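Putative vitamin-B12 independent methionine synthase family protein (PDB 1YPX) probably transfers a methyl group from 5-methyltetrahydropteroyltriglutamate to homocysteine to make methionine, with the help of zinc and without cobalamin. Local coordinates at residues D10-I15 / Y183-D188; E51-V56 / S60-E65; E118-L123 / Q174-A179. One frame throughout, in Å; residues are numbered along the deposited sequence.

Overall arrangement
All three interactions lie in a TIM-barrel-like domain. Interaction 1 is the innermost, with its centre about 3 Å from the centre of the chain. Its segment 10-15 also meets interaction 2, whose centre is about 12 Å away: Gly13 O lies 2.6 Å from Thr62 OG1, a probable hydrogen bond. Interaction 3 is on the outer helices, its centre about 15 Å from that of interaction 1 and 17 Å from that of interaction 2. Leu123 of segment 118-123 packs on Thr62, and Phe176 on Leu184. Gln185 of interaction 1 touches His237, which with Cys239 and Cys334 may form a metal site, consistent with the zinc expected in the family; no metal is modelled.

Interaction 1: residues D10-I15 / Y183-D188; sequences DHVGSI and YLQLDD
Asp10 and Tyr183 meet through a hydrogen bond between the loop 10-15 and the strand 183-188. The CB of Tyr183 points toward the loop. CG stands trans to the backbone N (chi1 -168°), which carries the ring toward Asp10. CE1 comes first, 3.6 Å from Asp10 OD2. CZ follows, also 3.6 Å from Asp10 OD2. At the tip, Tyr183 OH donates to Asp10 OD2 at 2.8 Å. The carboxylate oxygen sits at the ring edge, near the ring plane. The carboxylate itself stands almost upright to the ring, at 83°. The hydroxyl meets OD2 from above the carboxylate plane, 44° out of it.

Asp10 OD1 uses its anti lone pair for His11 N, at 2.8 Å. Ser60 OG bonds to OD1 as well, and Phe7 N to OD2.

Two residues further along the strand, Gln185 crosses Val12 at about a right angle. Gln185 NE2 comes 2.8 Å from Val12 O, but the angle is too poor for a hydrogen bond. Val12 CG1 packs 3.6 Å from Gln185 NE2. That nitrogen also makes a weak bond to Asp187 OD1, at 3.4 Å. The other end of the amide, Gln185 OE1, is bonded to Thr235 OG1 and Lys134 NZ.

Lys134 NZ is bonded to Tyr183 OH as well, and to His11 O. Buried polar groups thus tie the loop to strands 132-138 and 183-188. Four hydrogen bonds, two on each oxygen, hold the Asp10 carboxylate and fix its rotation.

Interaction 2: residues E51-V56 / S60-E65; sequences EKQKEV and SITDGE
Helix 35-56 leads through a short connection into strand 60-61, a helix followed by a strand of the barrel-like parallel sheet, and here Gln53 grips Thr62 and packs on Ile61. The Gln53 side chain leaves the helix with CG beside the backbone N (chi1 -63°) and then runs extended. This brings its amide alongside the backbone of the other segment. Gln53 OE1 accepts from Thr62 N at 3.0 Å, with an N-H...O angle of 155°. Gln53 NE2 donates to Thr62 O at 2.9 Å. The acceptor lies close to the Gln53 amide plane, but the donor stands above the Thr62 carbonyl plane, 46° out of it. Two bonds to one residue fix the rotation of the amide. NE2 has a further weak bond back to Ile49 O.

The strand is one of the two end strands of the seven-stranded parallel sheet and pairs with strand 132-138 through Ile61. Past it the chain turns away. Thr62 OG1 accepts from Gly64 N in an ST turn and is also bonded to Gly13 O. Asp63 OD1 accepts from Glu65 N in an Asx turn.

Ile61 points at the helix and lies against the amide. It slides past Gln53 in the opposite direction, with CG2 3.6 Å from Gln53 NE2. Its CG1 touches Gln53 CB at 3.7 Å. The aliphatic part of Lys54 crosses Ile61 at about a right angle, and Lys54 CG lies 3.7 Å from Ile61 CG1. The Lys54 chain then bends, and its NZ makes a salt bridge to Glu51 OE1 at 3.4 Å. Val50 and Val127 also touch Ile61.

Interaction 3: residues E118-L123 / Q174-A179; sequences EDFIFL and QAFYDA
With CG trans to the backbone N (chi1 178°), Phe120 sends its ring from helix 116-127 toward Ala179, which follows residue 178 of helix 158-178. Phe176 starts out at an angle to the contact, and its chi1 of -91° turns the CE1 edge of the ring to Phe120 CB. The result is a small apolar patch with no hydrogen bond across it.

Ala179 is the central residue. Its CB lies 3.8 Å from Phe120 CD2. Its carbonyl O meets the same ring at the edge, in the ring plane, 3.7 Å from Phe120 CE2. Phe176 approaches with CE1 4.1 Å from Phe120 CB. That CB sits at the edge of the Phe176 ring, near its plane.

The two helices lie next to each other on the outside of the TIM-barrel-like domain. Each precedes one of two neighbouring parallel strands, 132-138 and 183-188. Both aromatic side chains also reach inward to the first of these strands: Phe120 touches Ala133, and Phe176 touches Gln135 and Ile137.

Farther out, Ile121 lies at the exposed margin. Its CG1 comes 4.3 Å from Ala179 CB, a looser touch than that of Phe120. Cys181, just beyond Ala179, packs on the Phe120 side chain as well.

Interaction 1: residues D10-I15 / Y183-D188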
loop_
_atom_site.group_PDB
_atom_site.type_symbol
_atom_site.label_atom_id
_atom_site.label_comp_id
_atom_site.label_asym_id
_atom_site.label_seq_id
_atom_site.Cartn_x
_atom_site.Cartn_y
_atom_site.Cartn_z
ATOM N N ASP A 10 -12.420 2.030 2.709
ATOM C CA ASP A 10 -11.101 2.484 2.302
ATOM C C ASP A 10 -10.715 1.690 1.054
ATOM O O ASP A 10 -11.486 0.848 0.595
ATOM C CB ASP A 10 -10.123 2.213 3.443
ATOM C CG ASP A 10 -9.016 3.240 3.529
ATOM O OD1 ASP A 10 -8.483 3.626 2.462
ATOM O OD2 ASP A 10 -8.675 3.646 4.664
ATOM N N HIS A 11 -9.536 1.961 0.495
ATOM C CA HIS A 11 -9.084 1.236 -0.688
ATOM C C HIS A 11 -7.568 1.182 -0.761
ATOM O O HIS A 11 -6.887 2.077 -0.263
ATOM C CB HIS A 11 -9.675 1.860 -1.960
ATOM C CG HIS A 11 -9.223 3.261 -2.232
ATOM N ND1 HIS A 11 -8.337 3.574 -3.242
ATOM C CD2 HIS A 11 -9.576 4.438 -1.664
ATOM C CE1 HIS A 11 -8.169 4.883 -3.286
ATOM N NE2 HIS A 11 -8.910 5.432 -2.338
ATOM N N VAL A 12 -7.041 0.120 -1.373
ATOM C CA VAL A 12 -5.596 -0.080 -1.483
ATOM C C VAL A 12 -4.861 1.142 -2.026
ATOM O O VAL A 12 -3.843 1.552 -1.462
ATOM C CB VAL A 12 -5.276 -1.327 -2.351
ATOM C CG1 VAL A 12 -3.768 -1.434 -2.614
ATOM C CG2 VAL A 12 -5.756 -2.575 -1.632
ATOM N N GLY A 13 -5.368 1.716 -3.118
ATOM C CA GLY A 13 -4.724 2.886 -3.681
ATOM C C GLY A 13 -4.612 3.025 -5.191
ATOM O O GLY A 13 -4.957 4.080 -5.729
ATOM N N SER A 14 -4.133 2.010 -5.899
ATOM C CA SER A 14 -4.006 2.173 -7.350
ATOM C C SER A 14 -5.358 2.266 -8.043
ATOM O O SER A 14 -6.294 1.563 -7.685
ATOM C CB SER A 14 -3.220 1.016 -7.971
ATOM O OG SER A 14 -4.038 -0.132 -8.089
ATOM N N ILE A 15 -5.441 3.138 -9.040
ATOM C CA ILE A 15 -6.657 3.336 -9.818
ATOM C C ILE A 15 -6.338 3.079 -11.298
ATOM O O ILE A 15 -5.198 3.259 -11.742
ATOM C CB ILE A 15 -7.202 4.796 -9.644
ATOM C CG1 ILE A 15 -7.869 4.968 -8.269
ATOM C CG2 ILE A 15 -8.160 5.147 -10.768
ATOM C CD1 ILE A 15 -9.037 4.008 -8.013
ATOM N N TYR A 183 -1.110 9.518 6.255
ATOM C CA TYR A 183 -1.616 8.198 5.897
ATOM C C TYR A 183 -0.702 7.595 4.810
ATOM O O TYR A 183 -0.837 7.905 3.615
ATOM C CB TYR A 183 -3.068 8.333 5.407
ATOM C CG TYR A 183 -3.845 7.042 5.248
ATOM C CD1 TYR A 183 -5.177 7.057 4.844
ATOM C CD2 TYR A 183 -3.234 5.809 5.409
ATOM C CE1 TYR A 183 -5.875 5.873 4.590
ATOM C CE2 TYR A 183 -3.917 4.621 5.158
ATOM C CZ TYR A 183 -5.235 4.657 4.743
ATOM O OH TYR A 183 -5.898 3.488 4.438
ATOM N N LEU A 184 0.229 6.750 5.260
ATOM C CA LEU A 184 1.196 6.069 4.397
ATOM C C LEU A 184 0.970 4.554 4.399
ATOM O O LEU A 184 0.764 3.945 5.448
ATOM C CB LEU A 184 2.634 6.345 4.870
ATOM C CG LEU A 184 3.735 6.011 3.842
ATOM C CD1 LEU A 184 3.679 7.045 2.716
ATOM C CD2 LEU A 184 5.121 6.022 4.493
ATOM N N GLN A 185 1.042 3.948 3.222
ATOM C CA GLN A 185 0.829 2.522 3.085
ATOM C C GLN A 185 1.998 1.781 2.425
ATOM O O GLN A 185 2.511 2.188 1.371
ATOM C CB GLN A 185 -0.457 2.276 2.299
ATOM C CG GLN A 185 -0.622 0.842 1.841
ATOM C CD GLN A 185 -2.069 0.472 1.635
ATOM O OE1 GLN A 185 -2.882 0.599 2.550
ATOM N NE2 GLN A 185 -2.402 0.012 0.433
ATOM N N LEU A 186 2.409 0.688 3.060
ATOM C CA LEU A 186 3.503 -0.146 2.570
ATOM C C LEU A 186 2.932 -1.330 1.792
ATOM O O LEU A 186 2.217 -2.161 2.350
ATOM C CB LEU A 186 4.335 -0.650 3.752
ATOM C CG LEU A 186 5.550 0.171 4.251
ATOM C CD1 LEU A 186 5.394 1.659 3.942
ATOM C CD2 LEU A 186 5.722 -0.045 5.747
ATOM N N ASP A 187 3.234 -1.392 0.500
ATOM C CA ASP A 187 2.760 -2.490 -0.324
ATOM C C ASP A 187 3.805 -3.591 -0.276
ATOM O O ASP A 187 4.912 -3.443 -0.777
ATOM C CB ASP A 187 2.498 -2.009 -1.753
ATOM C CG ASP A 187 1.160 -1.291 -1.880
ATOM O OD1 ASP A 187 0.670 -0.749 -0.860
ATOM O OD2 ASP A 187 0.588 -1.257 -2.995
ATOM N N ASP A 188 3.454 -4.692 0.368
ATOM C CA ASP A 188 4.396 -5.769 0.491
ATOM C C ASP A 188 3.855 -7.061 -0.065
ATOM O O ASP A 188 3.007 -7.697 0.550
ATOM C CB ASP A 188 4.773 -5.950 1.950
ATOM C CG ASP A 188 6.083 -6.648 2.102
ATOM O OD1 ASP A 188 6.734 -6.499 3.154
ATOM O OD2 ASP A 188 6.463 -7.349 1.152
#

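Interaction 2: residues E51-V56 / S60-E65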
loop_
_atom_site.group_PDB
_atom_site.type_symbol
_atom_site.label_atom_id
_atom_site.label_comp_id
_atom_site.label_asym_id
_atom_site.label_seq_id
_atom_site.Cartn_x
_atom_site.Cartn_y
_atom_site.Cartn_z
ATOM N N GLU A 51 -11.143 13.943 -7.759
ATOM C CA GLU A 51 -12.544 14.289 -7.549
ATOM C C GLU A 51 -13.441 13.054 -7.554
ATOM O O GLU A 51 -14.338 12.932 -6.713
ATOM C CB GLU A 51 -13.043 15.291 -8.600
ATOM C CG GLU A 51 -13.244 16.736 -8.059
ATOM C CD GLU A 51 -14.182 16.818 -6.843
ATOM O OE1 GLU A 51 -13.816 16.299 -5.764
ATOM O OE2 GLU A 51 -15.283 17.408 -6.957
ATOM N N LYS A 52 -13.189 12.137 -8.485
ATOM C CA LYS A 52 -13.988 10.921 -8.591
ATOM C C LYS A 52 -13.991 10.075 -7.313
ATOM O O LYS A 52 -15.021 9.494 -6.948
ATOM C CB LYS A 52 -13.524 10.092 -9.793
ATOM C CG LYS A 52 -13.773 10.799 -11.126
ATOM C CD LYS A 52 -15.272 11.129 -11.334
ATOM C CE LYS A 52 -15.481 12.301 -12.324
ATOM N NZ LYS A 52 -16.912 12.688 -12.627
ATOM N N GLN A 53 -12.852 10.015 -6.625
ATOM C CA GLN A 53 -12.765 9.250 -5.385
ATOM C C GLN A 53 -13.639 9.958 -4.350
ATOM O O GLN A 53 -14.202 9.342 -3.436
ATOM C CB GLN A 53 -11.311 9.174 -4.886
ATOM C CG GLN A 53 -10.324 8.449 -5.801
ATOM C CD GLN A 53 -8.898 8.378 -5.223
ATOM O OE1 GLN A 53 -8.666 7.844 -4.128
ATOM N NE2 GLN A 53 -7.941 8.913 -5.969
ATOM N N LYS A 54 -13.770 11.267 -4.508
ATOM C CA LYS A 54 -14.579 12.036 -3.576
ATOM C C LYS A 54 -16.066 11.921 -3.925
ATOM O O LYS A 54 -16.906 11.804 -3.028
ATOM C CB LYS A 54 -14.073 13.479 -3.555
ATOM C CG LYS A 54 -12.675 13.538 -2.941
ATOM C CD LYS A 54 -11.796 14.619 -3.536
ATOM C CE LYS A 54 -12.198 15.988 -3.080
ATOM N NZ LYS A 54 -11.260 16.991 -3.630
ATOM N N GLU A 55 -16.381 11.905 -5.218
ATOM C CA GLU A 55 -17.766 11.767 -5.657
ATOM C C GLU A 55 -18.333 10.365 -5.374
ATOM O O GLU A 55 -19.556 10.161 -5.446
ATOM C CB GLU A 55 -17.915 12.070 -7.156
ATOM C CG GLU A 55 -17.727 13.533 -7.549
ATOM C CD GLU A 55 -17.637 13.729 -9.061
ATOM O OE1 GLU A 55 -17.076 14.762 -9.495
ATOM O OE2 GLU A 55 -18.131 12.853 -9.812
ATOM N N VAL A 56 -17.470 9.388 -5.077
ATOM C CA VAL A 56 -17.970 8.051 -4.773
ATOM C C VAL A 56 -18.207 7.945 -3.275
ATOM O O VAL A 56 -18.984 7.110 -2.834
ATOM C CB VAL A 56 -17.008 6.901 -5.240
ATOM C CG1 VAL A 56 -16.926 6.879 -6.758
ATOM C CG2 VAL A 56 -15.622 7.049 -4.613
ATOM N N SER A 60 -10.328 8.563 1.938
ATOM C CA SER A 60 -8.912 8.537 1.623
ATOM C C SER A 60 -8.808 8.649 0.105
ATOM O O SER A 60 -9.534 7.966 -0.623
ATOM C CB SER A 60 -8.264 7.234 2.106
ATOM O OG SER A 60 -8.605 6.157 1.256
ATOM N N ILE A 61 -7.918 9.526 -0.362
ATOM C CA ILE A 61 -7.717 9.763 -1.791
ATOM C C ILE A 61 -6.244 9.559 -2.194
ATOM O O ILE A 61 -5.327 9.978 -1.478
ATOM C CB ILE A 61 -8.206 11.224 -2.188
ATOM C CG1 ILE A 61 -9.744 11.303 -2.258
ATOM C CG2 ILE A 61 -7.711 11.597 -3.560
ATOM C CD1 ILE A 61 -10.505 11.202 -0.922
ATOM N N THR A 62 -6.024 8.903 -3.334
ATOM C CA THR A 62 -4.668 8.637 -3.840
ATOM C C THR A 62 -4.450 9.283 -5.203
ATOM O O THR A 62 -5.304 10.004 -5.700
ATOM C CB THR A 62 -4.399 7.112 -4.009
ATOM O OG1 THR A 62 -5.276 6.575 -5.009
ATOM C CG2 THR A 62 -4.617 6.370 -2.693
ATOM N N ASP A 63 -3.301 9.028 -5.809
ATOM C CA ASP A 63 -3.072 9.587 -7.120
ATOM C C ASP A 63 -3.149 8.433 -8.122
ATOM O O ASP A 63 -2.696 8.535 -9.262
ATOM C CB ASP A 63 -1.730 10.356 -7.177
ATOM C CG ASP A 63 -0.505 9.452 -7.210
ATOM O OD1 ASP A 63 -0.640 8.206 -7.152
ATOM O OD2 ASP A 63 0.611 10.011 -7.296
ATOM N N GLY A 64 -3.752 7.339 -7.660
ATOM C CA GLY A 64 -3.941 6.145 -8.469
ATOM C C GLY A 64 -2.666 5.546 -9.016
ATOM O O GLY A 64 -2.706 4.704 -9.916
ATOM N N GLU A 65 -1.538 5.979 -8.458
ATOM C CA GLU A 65 -0.214 5.522 -8.877
ATOM C C GLU A 65 0.001 5.753 -10.352
ATOM O O GLU A 65 0.796 5.072 -10.994
ATOM C CB GLU A 65 -0.015 4.052 -8.511
ATOM C CG GLU A 65 0.159 3.864 -7.007
ATOM C CD GLU A 65 0.214 2.419 -6.569
ATOM O OE1 GLU A 65 0.984 1.624 -7.172
ATOM O OE2 GLU A 65 -0.504 2.081 -5.597
#

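Interaction 3: residues E118-L123 / Q174-A179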
loop_
_atom_site.group_PDB
_atom_site.type_symbol
_atom_site.label_atom_id
_atom_site.label_comp_id
_atom_site.label_asym_id
_atom_site.label_seq_id
_atom_site.Cartn_x
_atom_site.Cartn_y
_atom_site.Cartn_z
ATOM N N GLU A 118 7.349 15.662 -4.035
ATOM C CA GLU A 118 6.576 16.688 -4.749
ATOM C C GLU A 118 5.294 16.040 -5.254
ATOM O O GLU A 118 4.258 16.704 -5.346
ATOM C CB GLU A 118 7.341 17.234 -5.971
ATOM C CG GLU A 118 7.510 18.772 -6.110
ATOM C CD GLU A 118 6.254 19.626 -5.817
ATOM O OE1 GLU A 118 5.273 19.607 -6.593
ATOM O OE2 GLU A 118 6.279 20.341 -4.795
ATOM N N ASP A 119 5.360 14.756 -5.617
ATOM C CA ASP A 119 4.151 14.082 -6.113
ATOM C C ASP A 119 3.125 14.040 -4.978
ATOM O O ASP A 119 1.924 14.058 -5.228
ATOM C CB ASP A 119 4.426 12.640 -6.602
ATOM C CG ASP A 119 5.491 12.563 -7.698
ATOM O OD1 ASP A 119 5.753 13.575 -8.390
ATOM O OD2 ASP A 119 6.061 11.462 -7.879
ATOM N N PHE A 120 3.595 13.990 -3.732
ATOM C CA PHE A 120 2.656 13.970 -2.617
ATOM C C PHE A 120 2.073 15.371 -2.427
ATOM O O PHE A 120 0.851 15.549 -2.384
ATOM C CB PHE A 120 3.319 13.523 -1.324
ATOM C CG PHE A 120 2.383 13.535 -0.164
ATOM C CD1 PHE A 120 1.329 12.625 -0.107
ATOM C CD2 PHE A 120 2.489 14.516 0.822
ATOM C CE1 PHE A 120 0.386 12.693 0.907
ATOM C CE2 PHE A 120 1.552 14.597 1.841
ATOM C CZ PHE A 120 0.491 13.684 1.888
ATOM N N ILE A 121 2.961 16.357 -2.316
ATOM C CA ILE A 121 2.572 17.749 -2.174
ATOM C C ILE A 121 1.496 18.050 -3.229
ATOM O O ILE A 121 0.497 18.714 -2.947
ATOM C CB ILE A 121 3.797 18.682 -2.399
ATOM C CG1 ILE A 121 4.846 18.442 -1.325
ATOM C CG2 ILE A 121 3.385 20.134 -2.364
ATOM C CD1 ILE A 121 6.170 19.122 -1.621
ATOM N N PHE A 122 1.696 17.557 -4.446
ATOM C CA PHE A 122 0.713 17.790 -5.499
ATOM C C PHE A 122 -0.624 17.162 -5.150
ATOM O O PHE A 122 -1.658 17.817 -5.226
ATOM C CB PHE A 122 1.175 17.194 -6.815
ATOM C CG PHE A 122 0.181 17.350 -7.911
ATOM C CD1 PHE A 122 0.094 18.541 -8.611
ATOM C CD2 PHE A 122 -0.688 16.311 -8.232
ATOM C CE1 PHE A 122 -0.841 18.700 -9.622
ATOM C CE2 PHE A 122 -1.631 16.461 -9.246
ATOM C CZ PHE A 122 -1.710 17.658 -9.944
ATOM N N LEU A 123 -0.592 15.878 -4.800
ATOM C CA LEU A 123 -1.790 15.150 -4.431
ATOM C C LEU A 123 -2.464 15.862 -3.283
ATOM O O LEU A 123 -3.640 16.183 -3.357
ATOM C CB LEU A 123 -1.453 13.728 -3.982
ATOM C CG LEU A 123 -2.673 13.032 -3.358
ATOM C CD1 LEU A 123 -3.451 12.361 -4.455
ATOM C CD2 LEU A 123 -2.279 12.030 -2.279
ATOM N N GLN A 174 9.858 10.338 7.304
ATOM C CA GLN A 174 9.940 11.668 7.865
ATOM C C GLN A 174 9.733 12.699 6.753
ATOM O O GLN A 174 8.987 13.677 6.920
ATOM C CB GLN A 174 11.302 11.864 8.542
ATOM C CG GLN A 174 11.352 13.006 9.546
ATOM C CD GLN A 174 10.312 12.866 10.645
ATOM O OE1 GLN A 174 10.248 11.840 11.335
ATOM N NE2 GLN A 174 9.487 13.898 10.815
ATOM N N ALA A 175 10.368 12.480 5.607
ATOM C CA ALA A 175 10.220 13.420 4.499
ATOM C C ALA A 175 8.768 13.508 4.044
ATOM O O ALA A 175 8.311 14.588 3.671
ATOM C CB ALA A 175 11.117 13.015 3.335
ATOM N N PHE A 176 8.052 12.376 4.068
ATOM C CA PHE A 176 6.627 12.334 3.682
ATOM C C PHE A 176 5.800 13.037 4.746
ATOM O O PHE A 176 4.890 13.813 4.440
ATOM C CB PHE A 176 6.114 10.890 3.547
ATOM C CG PHE A 176 6.257 10.323 2.165
ATOM C CD1 PHE A 176 5.534 10.840 1.103
ATOM C CD2 PHE A 176 7.132 9.283 1.917
ATOM C CE1 PHE A 176 5.679 10.320 -0.181
ATOM C CE2 PHE A 176 7.281 8.766 0.636
ATOM C CZ PHE A 176 6.558 9.286 -0.409
ATOM N N TYR A 177 6.114 12.753 6.005
ATOM C CA TYR A 177 5.385 13.383 7.089
ATOM C C TYR A 177 5.523 14.888 6.944
ATOM O O TYR A 177 4.530 15.600 6.853
ATOM C CB TYR A 177 5.933 12.949 8.442
ATOM C CG TYR A 177 5.175 13.559 9.584
ATOM C CD1 TYR A 177 4.003 12.984 10.060
ATOM C CD2 TYR A 177 5.618 14.733 10.179
ATOM C CE1 TYR A 177 3.290 13.568 11.110
ATOM C CE2 TYR A 177 4.916 15.320 11.222
ATOM C CZ TYR A 177 3.759 14.737 11.685
ATOM O OH TYR A 177 3.082 15.340 12.724
ATOM N N ASP A 178 6.763 15.363 6.900
ATOM C CA ASP A 178 7.032 16.793 6.771
ATOM C C ASP A 178 6.253 17.399 5.614
ATOM O O ASP A 178 5.785 18.539 5.701
ATOM C CB ASP A 178 8.525 17.035 6.553
ATOM C CG ASP A 178 9.386 16.392 7.621
ATOM O OD1 ASP A 178 10.624 16.368 7.451
ATOM O OD2 ASP A 178 8.835 15.909 8.635
ATOM N N ALA A 179 6.127 16.642 4.527
ATOM C CA ALA A 179 5.405 17.100 3.343
ATOM C C ALA A 179 3.920 17.191 3.645
ATOM O O ALA A 179 3.141 17.734 2.853
ATOM C CB ALA A 179 5.648 16.151 2.181
#